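PDB 3NE2: probable aquaporin AqpM from Archaeoglobus fulgidus, which probably forms a membrane channel through which water moves in either direction, driven by osmotic gradients. Local coordinates for residues C[137-148]-C[218-228]. Residues are numbered along the deposited sequence; the frame is centred on the assembly and turned at random.
Sequences APFPGIGYGQAI and LWQYFPIYVIG
Ile224 reaches across to touch three residues of helix 144-167 and Pro138 in the loop that leads to it. Its CB lies beside Ile148 CG2, and the two isoleucine side chains meet at about a right angle. Further out, Ile224 CG1 stands 3.6 Å from Ile148 CG2. The branch methyl CG2, anti to the backbone N, packs 3.8 Å from Ala147 CB and also lies over the centre of one face of the Tyr225 ring. At the tip, Ile224 CD1 sits among Ala147 CB, Tyr144 CB and Pro138 CG, the last 4.0 Å away. On the loop side, Pro138 CD approaches Tyr221 CD1 at 3.5 Å, while Ala137 CB comes obliquely to the same ring, 4.3 Å from Tyr221 CD2. The Tyr225 hydroxyl lies close to the backbone of Ala137 but is instead hydrogen-bonded to Thr195 O. No hydrogen bond joins the two segments, so the contact is essentially apolar. The N-terminal ends of helices 144-167 and 224-243 meet at Gly228, whose CA lies 3.7 Å from Ile148 O; the short axes cross at -52°, 9.6 Å apart. Tilted packing of membrane helices, here with a glycine at the close approach near their predicted extracellular ends, is part of the aquaporin fold.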
ATOM      1  N   ALA C 137      -8.455 -11.502 -20.508  1.00144.95           N
ATOM      2  CA  ALA C 137      -8.212 -12.454 -21.579  1.00153.38           C
ATOM      3  C   ALA C 137      -6.732 -12.781 -21.528  1.00155.10           C
ATOM      4  O   ALA C 137      -5.961 -11.992 -20.957  1.00150.39           O
ATOM      5  CB  ALA C 137      -8.606 -11.882 -22.930  1.00158.12           C
ATOM      6  N   PRO C 138      -6.331 -13.939 -22.099  1.00162.16           N
ATOM      7  CA  PRO C 138      -4.936 -14.394 -22.035  1.00164.77           C
ATOM      8  C   PRO C 138      -3.979 -13.383 -22.621  1.00165.13           C
ATOM      9  O   PRO C 138      -4.387 -12.564 -23.442  1.00166.10           O
ATOM     10  CB  PRO C 138      -4.930 -15.650 -22.894  1.00174.10           C
ATOM     11  CG  PRO C 138      -6.323 -16.124 -22.879  1.00174.71           C
ATOM     12  CD  PRO C 138      -7.184 -14.907 -22.805  1.00168.72           C
ATOM     13  N   PHE C 139      -2.721 -13.423 -22.198  1.00164.84           N
ATOM     14  CA  PHE C 139      -1.740 -12.466 -22.705  1.00165.49           C
ATOM     15  C   PHE C 139      -0.844 -13.103 -23.743  1.00174.59           C
ATOM     16  O   PHE C 139      -0.808 -14.327 -23.866  1.00180.15           O
ATOM     17  CB  PHE C 139      -0.923 -11.855 -21.566  1.00159.14           C
ATOM     18  CG  PHE C 139      -1.609 -10.687 -20.907  1.00151.30           C
ATOM     19  CD1 PHE C 139      -2.795 -10.873 -20.203  1.00147.02           C
ATOM     20  CD2 PHE C 139      -1.089  -9.407 -21.014  1.00148.81           C
ATOM     21  CE1 PHE C 139      -3.440  -9.815 -19.613  1.00140.53           C
ATOM     22  CE2 PHE C 139      -1.729  -8.338 -20.418  1.00142.21           C
ATOM     23  CZ  PHE C 139      -2.906  -8.543 -19.712  1.00138.23           C
ATOM     24  N   PRO C 140      -0.152 -12.271 -24.528  1.00176.87           N
ATOM     25  CA  PRO C 140       0.730 -12.759 -25.602  1.00186.19           C
ATOM     26  C   PRO C 140       1.660 -13.921 -25.201  1.00190.42           C
ATOM     27  O   PRO C 140       2.490 -13.776 -24.294  1.00186.65           O
ATOM     28  CB  PRO C 140       1.540 -11.517 -25.969  1.00184.97           C
ATOM     29  CG  PRO C 140       0.660 -10.340 -25.569  1.00177.05           C
ATOM     30  CD  PRO C 140      -0.429 -10.831 -24.656  1.00171.84           C
ATOM     31  N   GLY C 141       1.492 -15.062 -25.873  1.00198.65           N
ATOM     32  CA  GLY C 141       2.244 -16.280 -25.574  1.00203.84           C
ATOM     33  C   GLY C 141       1.653 -17.126 -24.447  1.00200.04           C
ATOM     34  O   GLY C 141       2.371 -17.929 -23.846  1.00202.10           O
ATOM     35  N   ILE C 142       0.356 -16.958 -24.160  1.00194.94           N
ATOM     36  CA  ILE C 142      -0.321 -17.721 -23.102  1.00191.18           C
ATOM     37  C   ILE C 142      -1.519 -18.484 -23.665  1.00195.66           C
ATOM     38  O   ILE C 142      -2.506 -17.878 -24.082  1.00193.79           O
ATOM     39  CB  ILE C 142      -0.803 -16.801 -21.947  1.00180.26           C
ATOM     40  CG1 ILE C 142       0.388 -16.166 -21.230  1.00176.17           C
ATOM     41  CG2 ILE C 142      -1.649 -17.586 -20.938  1.00176.78           C
ATOM     42  CD1 ILE C 142       1.172 -17.146 -20.382  1.00177.59           C
ATOM     43  N   GLY C 143      -1.424 -19.812 -23.671  1.00202.04           N
ATOM     44  CA  GLY C 143      -2.499 -20.677 -24.171  1.00207.44           C
ATOM     45  C   GLY C 143      -3.665 -20.811 -23.201  1.00200.76           C
ATOM     46  O   GLY C 143      -3.591 -20.329 -22.078  1.00192.40           O
ATOM     47  N   TYR C 144      -4.745 -21.459 -23.639  1.00205.09           N
ATOM     48  CA  TYR C 144      -5.917 -21.707 -22.792  1.00199.97           C
ATOM     49  C   TYR C 144      -5.582 -22.660 -21.660  1.00198.54           C
ATOM     50  O   TYR C 144      -6.104 -22.527 -20.563  1.00191.25           O
ATOM     51  CB  TYR C 144      -7.106 -22.260 -23.590  1.00206.23           C
ATOM     52  CG  TYR C 144      -6.901 -23.655 -24.212  1.00218.18           C
ATOM     53  CD1 TYR C 144      -7.338 -24.812 -23.556  1.00219.84           C
ATOM     54  CD2 TYR C 144      -6.286 -23.810 -25.480  1.00228.39           C
ATOM     55  CE1 TYR C 144      -7.154 -26.083 -24.133  1.00230.72           C
ATOM     56  CE2 TYR C 144      -6.102 -25.068 -26.058  1.00238.91           C
ATOM     57  CZ  TYR C 144      -6.534 -26.198 -25.387  1.00240.54           C
ATOM     58  OH  TYR C 144      -6.344 -27.430 -25.975  1.00251.68           O
ATOM     59  N   GLY C 145      -4.721 -23.630 -21.932  1.00206.13           N
ATOM     60  CA  GLY C 145      -4.288 -24.585 -20.923  1.00205.90           C
ATOM     61  C   GLY C 145      -3.690 -23.896 -19.724  1.00196.56           C
ATOM     62  O   GLY C 145      -4.100 -24.149 -18.597  1.00191.35           O
ATOM     63  N   GLN C 146      -2.736 -23.007 -19.981  1.00194.90           N
ATOM     64  CA  GLN C 146      -2.050 -22.269 -18.917  1.00186.88           C
ATOM     65  C   GLN C 146      -2.951 -21.188 -18.312  1.00177.14           C
ATOM     66  O   GLN C 146      -2.848 -20.895 -17.132  1.00170.41           O
ATOM     67  CB  GLN C 146      -0.771 -21.610 -19.441  1.00188.84           C
ATOM     68  CG  GLN C 146       0.139 -22.487 -20.312  1.00199.52           C
ATOM     69  CD  GLN C 146       1.130 -21.652 -21.108  1.00202.09           C
ATOM     70  OE1 GLN C 146       0.888 -21.332 -22.270  1.00206.65           O
ATOM     71  NE2 GLN C 146       2.235 -21.271 -20.477  1.00199.42           N
ATOM     72  N   ALA C 147      -3.830 -20.606 -19.124  1.00177.06           N
ATOM     73  CA  ALA C 147      -4.716 -19.528 -18.682  1.00168.91           C
ATOM     74  C   ALA C 147      -5.695 -19.975 -17.596  1.00164.57           C
ATOM     75  O   ALA C 147      -5.963 -19.226 -16.651  1.00156.94           O
ATOM     76  CB  ALA C 147      -5.478 -18.942 -19.851  1.00171.20           C
ATOM     77  N   ILE C 148      -6.242 -21.184 -17.719  1.00169.75           N
ATOM     78  CA  ILE C 148      -7.101 -21.712 -16.655  1.00166.06           C
ATOM     79  C   ILE C 148      -6.273 -22.110 -15.426  1.00162.96           C
ATOM     80  O   ILE C 148      -6.729 -21.940 -14.305  1.00156.76           O
ATOM     81  CB  ILE C 148      -8.027 -22.907 -17.101  1.00172.69           C
ATOM     82  CG1 ILE C 148      -7.229 -24.072 -17.685  1.00181.94           C
ATOM     83  CG2 ILE C 148      -9.069 -22.441 -18.103  1.00174.41           C
ATOM     84  CD1 ILE C 148      -7.737 -25.406 -17.239  1.00185.99           C
ATOM     85  N   LEU C 218     -15.837 -11.197 -27.170  1.00182.50           N
ATOM     86  CA  LEU C 218     -14.732 -11.964 -26.548  1.00180.53           C
ATOM     87  C   LEU C 218     -15.146 -13.250 -25.795  1.00180.86           C
ATOM     88  O   LEU C 218     -14.346 -13.837 -25.061  1.00177.98           O
ATOM     89  CB  LEU C 218     -13.964 -11.086 -25.557  1.00171.42           C
ATOM     90  CG  LEU C 218     -13.134  -9.920 -26.087  1.00170.47           C
ATOM     91  CD1 LEU C 218     -13.723  -8.614 -25.561  1.00164.42           C
ATOM     92  CD2 LEU C 218     -11.678 -10.060 -25.659  1.00167.80           C
ATOM     93  N   TRP C 219     -16.370 -13.711 -25.995  1.00184.88           N
ATOM     94  CA  TRP C 219     -16.891 -14.843 -25.222  1.00184.86           C
ATOM     95  C   TRP C 219     -16.142 -16.165 -25.448  1.00190.60           C
ATOM     96  O   TRP C 219     -16.320 -17.114 -24.677  1.00189.95           O
ATOM     97  CB  TRP C 219     -18.383 -15.032 -25.508  1.00188.98           C
ATOM     98  CG  TRP C 219     -19.163 -13.791 -25.256  1.00184.14           C
ATOM     99  CD1 TRP C 219     -19.567 -12.884 -26.178  1.00187.67           C
ATOM    100  CD2 TRP C 219     -19.603 -13.298 -23.985  1.00175.12           C
ATOM    101  NE1 TRP C 219     -20.243 -11.858 -25.573  1.00181.63           N
ATOM    102  CE2 TRP C 219     -20.281 -12.088 -24.223  1.00173.74           C
ATOM    103  CE3 TRP C 219     -19.502 -13.771 -22.668  1.00168.79           C
ATOM    104  CZ2 TRP C 219     -20.859 -11.342 -23.196  1.00166.45           C
ATOM    105  CZ3 TRP C 219     -20.075 -13.030 -21.644  1.00161.93           C
ATOM    106  CH2 TRP C 219     -20.747 -11.829 -21.917  1.00160.99           C
ATOM    107  N   GLN C 220     -15.313 -16.222 -26.496  1.00196.55           N
ATOM    108  CA  GLN C 220     -14.410 -17.353 -26.741  1.00202.14           C
ATOM    109  C   GLN C 220     -13.584 -17.696 -25.495  1.00195.14           C
ATOM    110  O   GLN C 220     -13.267 -18.862 -25.244  1.00198.18           O
ATOM    111  CB  GLN C 220     -13.438 -17.039 -27.883  1.00207.99           C
ATOM    112  CG  GLN C 220     -14.081 -16.629 -29.210  1.00216.50           C
ATOM    113  CD  GLN C 220     -14.551 -15.175 -29.238  1.00211.78           C
ATOM    114  OE1 GLN C 220     -13.966 -14.303 -28.592  1.00203.50           O
ATOM    115  NE2 GLN C 220     -15.615 -14.915 -29.992  1.00217.36           N
ATOM    116  N   TYR C 221     -13.242 -16.665 -24.724  1.00186.03           N
ATOM    117  CA  TYR C 221     -12.362 -16.806 -23.567  1.00179.50           C
ATOM    118  C   TYR C 221     -13.089 -16.989 -22.241  1.00172.78           C
ATOM    119  O   TYR C 221     -12.451 -17.262 -21.231  1.00168.34           O
ATOM    120  CB  TYR C 221     -11.441 -15.593 -23.484  1.00174.24           C
ATOM    121  CG  TYR C 221     -10.628 -15.340 -24.757  1.00180.75           C
ATOM    122  CD1 TYR C 221      -9.549 -16.161 -25.107  1.00186.03           C
ATOM    123  CD2 TYR C 221     -10.933 -14.274 -25.608  1.00181.69           C
ATOM    124  CE1 TYR C 221      -8.799 -15.921 -26.258  1.00191.92           C
ATOM    125  CE2 TYR C 221     -10.189 -14.035 -26.767  1.00187.87           C
ATOM    126  CZ  TYR C 221      -9.128 -14.858 -27.078  1.00192.98           C
ATOM    127  OH  TYR C 221      -8.403 -14.602 -28.210  1.00198.99           O
ATOM    128  N   PHE C 222     -14.413 -16.868 -22.243  1.00172.71           N
ATOM    129  CA  PHE C 222     -15.209 -16.941 -20.999  1.00166.51           C
ATOM    130  C   PHE C 222     -15.016 -18.223 -20.168  1.00166.66           C
ATOM    131  O   PHE C 222     -14.904 -18.143 -18.947  1.00159.93           O
ATOM    132  CB  PHE C 222     -16.702 -16.736 -21.310  1.00168.49           C
ATOM    133  CG  PHE C 222     -17.527 -16.305 -20.127  1.00161.42           C
ATOM    134  CD1 PHE C 222     -17.180 -15.176 -19.392  1.00153.89           C
ATOM    135  CD2 PHE C 222     -18.678 -17.005 -19.779  1.00163.40           C
ATOM    136  CE1 PHE C 222     -17.948 -14.768 -18.307  1.00148.03           C
ATOM    137  CE2 PHE C 222     -19.449 -16.602 -18.701  1.00157.55           C
ATOM    138  CZ  PHE C 222     -19.081 -15.479 -17.960  1.00149.79           C
ATOM    139  N   PRO C 223     -15.001 -19.409 -20.817  1.00174.82           N
ATOM    140  CA  PRO C 223     -14.743 -20.628 -20.039  1.00175.45           C
ATOM    141  C   PRO C 223     -13.490 -20.585 -19.154  1.00170.27           C
ATOM    142  O   PRO C 223     -13.495 -21.155 -18.068  1.00166.94           O
ATOM    143  CB  PRO C 223     -14.608 -21.719 -21.115  1.00185.99           C
ATOM    144  CG  PRO C 223     -14.941 -21.064 -22.432  1.00190.86           C
ATOM    145  CD  PRO C 223     -15.540 -19.740 -22.151  1.00183.88           C
ATOM    146  N   ILE C 224     -12.435 -19.917 -19.609  1.00169.91           N
ATOM    147  CA  ILE C 224     -11.211 -19.787 -18.819  1.00165.72           C
ATOM    148  C   ILE C 224     -11.487 -19.125 -17.476  1.00156.58           C
ATOM    149  O   ILE C 224     -10.797 -19.394 -16.491  1.00153.24           O
ATOM    150  CB  ILE C 224     -10.132 -18.969 -19.571  1.00166.72           C
ATOM    151  CG1 ILE C 224      -9.452 -19.836 -20.624  1.00176.73           C
ATOM    152  CG2 ILE C 224      -9.074 -18.421 -18.615  1.00160.06           C
ATOM    153  CD1 ILE C 224      -8.881 -19.038 -21.778  1.00180.14           C
ATOM    154  N   TYR C 225     -12.497 -18.261 -17.443  1.00153.13           N
ATOM    155  CA  TYR C 225     -12.825 -17.481 -16.251  1.00144.81           C
ATOM    156  C   TYR C 225     -14.019 -18.035 -15.451  1.00143.19           C
ATOM    157  O   TYR C 225     -14.438 -17.455 -14.437  1.00137.08           O
ATOM    158  CB  TYR C 225     -13.025 -16.034 -16.682  1.00141.80           C
ATOM    159  CG  TYR C 225     -11.787 -15.550 -17.359  1.00143.27           C
ATOM    160  CD1 TYR C 225     -10.626 -15.361 -16.626  1.00140.17           C
ATOM    161  CD2 TYR C 225     -11.747 -15.346 -18.733  1.00148.56           C
ATOM    162  CE1 TYR C 225      -9.453 -14.935 -17.231  1.00142.04           C
ATOM    163  CE2 TYR C 225     -10.571 -14.913 -19.364  1.00150.74           C
ATOM    164  CZ  TYR C 225      -9.423 -14.708 -18.605  1.00147.24           C
ATOM    165  OH  TYR C 225      -8.253 -14.276 -19.208  1.00148.73           O
ATOM    166  N   VAL C 226     -14.542 -19.169 -15.900  1.00149.08           N
ATOM    167  CA  VAL C 226     -15.537 -19.913 -15.153  1.00148.42           C
ATOM    168  C   VAL C 226     -14.860 -21.150 -14.585  1.00150.19           C
ATOM    169  O   VAL C 226     -14.841 -21.346 -13.392  1.00145.59           O
ATOM    170  CB  VAL C 226     -16.717 -20.302 -16.046  1.00154.54           C
ATOM    171  CG1 VAL C 226     -17.782 -21.009 -15.242  1.00153.82           C
ATOM    172  CG2 VAL C 226     -17.293 -19.059 -16.716  1.00153.31           C
ATOM    173  N   ILE C 227     -14.280 -21.971 -15.448  1.00157.36           N
ATOM    174  CA  ILE C 227     -13.604 -23.205 -15.028  1.00160.54           C
ATOM    175  C   ILE C 227     -12.472 -22.909 -14.040  1.00155.03           C
ATOM    176  O   ILE C 227     -12.424 -23.455 -12.940  1.00152.48           O
ATOM    177  CB  ILE C 227     -13.034 -23.971 -16.253  1.00169.71           C
ATOM    178  CG1 ILE C 227     -14.174 -24.526 -17.107  1.00176.42           C
ATOM    179  CG2 ILE C 227     -12.119 -25.106 -15.816  1.00172.81           C
ATOM    180  CD1 ILE C 227     -13.743 -24.963 -18.476  1.00185.50           C
ATOM    181  N   GLY C 228     -11.569 -22.032 -14.453  1.00153.61           N
ATOM    182  CA  GLY C 228     -10.362 -21.715 -13.689  1.00149.54           C
ATOM    183  C   GLY C 228     -10.589 -21.318 -12.245  1.00141.76           C
ATOM    184  O   GLY C 228     -10.064 -21.966 -11.350  1.00140.83           O
TER